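Side-chain contact in transcriptional regulator ZitR (Lactococcus lactis subsp. cremoris, PDB 6FI9), which represses transcription of the zit operon when zinc is present, binding as a homodimer to two palindromic operator sites in the zit promoter: residues Q8-G11 against A12-Q15. The protein carries 3 engineered substitutions. Numbering follows the deposited sequence.
Sequences QFLG and AIMQ
Ile13 lays its terminal methyl over the ring of Phe9, four residues back along helix 2-16, in a CH-pi contact on one face of this amino-terminal helix of the MarR fold. Starting at CB, Ile13 first passes Leu10 O at 3.6 Å. Next, CG1 swings back along the helix, anti to its own carbonyl carbon, and comes beside Phe9 O. The chain stays extended beyond it and delivers CD1 to the ring, where CD1 lies 3.7 Å from the Phe9 ring centroid, 20° off the ring normal. The methyl is shifted toward the CZ rim, with Phe9 CZ to Ile13 CD1 at 3.5 Å, and it also meets the carbonyl oxygen of the same residue, Ile13 CD1 to Phe9 O being 3.4 Å. Phe9 sets CG anti to the backbone N (chi1 163°), so the ring stands out from the helix side and Ile13 reaches back to it. Leu10 CD2 makes a looser apolar approach to the same Ile13 methyl at 4.3 Å.

Beneath these side chains run the backbone bonds of a regular alpha-helix, Ala12 N to Gln8 O, Met14 N to Leu10 O and Gln15 N to Gly11 O, while the bond from Ile13 N to Phe9 O is weak.

The buried face belongs to the dimer interface: on the second subunit, Leu139 packs on Phe9, Tyr117 on Leu10, Thr140 on Ala12 and Ala17 on Met14. Within its own chain, Ile13 also touches Ile23, in the loop that carries the zinc ligand Glu22. Met14 CG sits beside Leu10 O at 3.3 Å.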
loop_
_atom_site.group_PDB
_atom_site.type_symbol
_atom_site.label_atom_id
_atom_site.label_comp_id
_atom_site.label_asym_id
_atom_site.label_seq_id
_atom_site.Cartn_x
_atom_site.Cartn_y
_atom_site.Cartn_z
ATOM N N GLN A 8 9.135 2.358 10.037
ATOM C CA GLN A 8 9.650 1.081 9.535
ATOM C C GLN A 8 8.495 0.143 9.202
ATOM O O GLN A 8 8.458 -0.418 8.108
ATOM C CB GLN A 8 10.556 0.409 10.584
ATOM C CG GLN A 8 12.035 0.803 10.568
ATOM C CD GLN A 8 12.783 0.266 11.794
ATOM O OE1 GLN A 8 13.480 1.009 12.505
ATOM N NE2 GLN A 8 12.653 -1.035 12.087
ATOM N N PHE A 9 7.555 -0.016 10.150
ATOM C CA PHE A 9 6.404 -0.898 10.020
ATOM C C PHE A 9 5.527 -0.553 8.833
ATOM O O PHE A 9 5.135 -1.461 8.099
ATOM C CB PHE A 9 5.593 -0.927 11.316
ATOM C CG PHE A 9 4.195 -1.469 11.170
ATOM C CD1 PHE A 9 3.977 -2.821 10.908
ATOM C CD2 PHE A 9 3.093 -0.631 11.301
ATOM C CE1 PHE A 9 2.682 -3.324 10.775
ATOM C CE2 PHE A 9 1.800 -1.135 11.170
ATOM C CZ PHE A 9 1.603 -2.483 10.918
ATOM N N LEU A 10 5.221 0.755 8.647
ATOM C CA LEU A 10 4.409 1.243 7.533
ATOM C C LEU A 10 5.137 1.069 6.215
ATOM O O LEU A 10 4.502 0.761 5.208
ATOM C CB LEU A 10 3.978 2.695 7.747
ATOM C CG LEU A 10 2.922 2.909 8.844
ATOM C CD1 LEU A 10 2.893 4.318 9.298
ATOM C CD2 LEU A 10 1.545 2.504 8.388
ATOM N N GLY A 11 6.467 1.196 6.257
ATOM C CA GLY A 11 7.351 1.007 5.111
ATOM C C GLY A 11 7.371 -0.427 4.609
ATOM O O GLY A 11 7.474 -0.661 3.398
ATOM N N ALA A 12 7.267 -1.399 5.542
ATOM C CA ALA A 12 7.237 -2.822 5.225
ATOM C C ALA A 12 5.945 -3.185 4.505
ATOM O O ALA A 12 5.978 -4.038 3.617
ATOM C CB ALA A 12 7.370 -3.637 6.487
ATOM N N ILE A 13 4.816 -2.531 4.871
ATOM C CA ILE A 13 3.501 -2.731 4.249
ATOM C C ILE A 13 3.546 -2.170 2.821
ATOM O O ILE A 13 3.030 -2.810 1.897
ATOM C CB ILE A 13 2.362 -2.101 5.094
ATOM C CG1 ILE A 13 2.349 -2.654 6.515
ATOM C CG2 ILE A 13 1.000 -2.310 4.447
ATOM C CD1 ILE A 13 1.792 -1.690 7.514
ATOM N N MET A 14 4.196 -0.993 2.648
ATOM C CA MET A 14 4.371 -0.323 1.358
ATOM C C MET A 14 5.021 -1.251 0.337
ATOM O O MET A 14 4.489 -1.409 -0.765
ATOM C CB MET A 14 5.191 0.979 1.498
ATOM C CG MET A 14 4.462 2.118 2.157
ATOM S SD MET A 14 3.021 2.690 1.240
ATOM C CE MET A 14 1.757 1.612 1.957
ATOM N N GLN A 15 6.148 -1.879 0.718
ATOM C CA GLN A 15 6.883 -2.808 -0.129
ATOM C C GLN A 15 6.023 -4.032 -0.445
ATOM O O GLN A 15 5.942 -4.427 -1.609
ATOM C CB GLN A 15 8.204 -3.230 0.541
ATOM C CG GLN A 15 9.324 -2.205 0.410
ATOM C CD GLN A 15 10.645 -2.730 0.926
ATOM O OE1 GLN A 15 11.235 -3.686 0.394
ATOM N NE2 GLN A 15 11.148 -2.103 1.977
#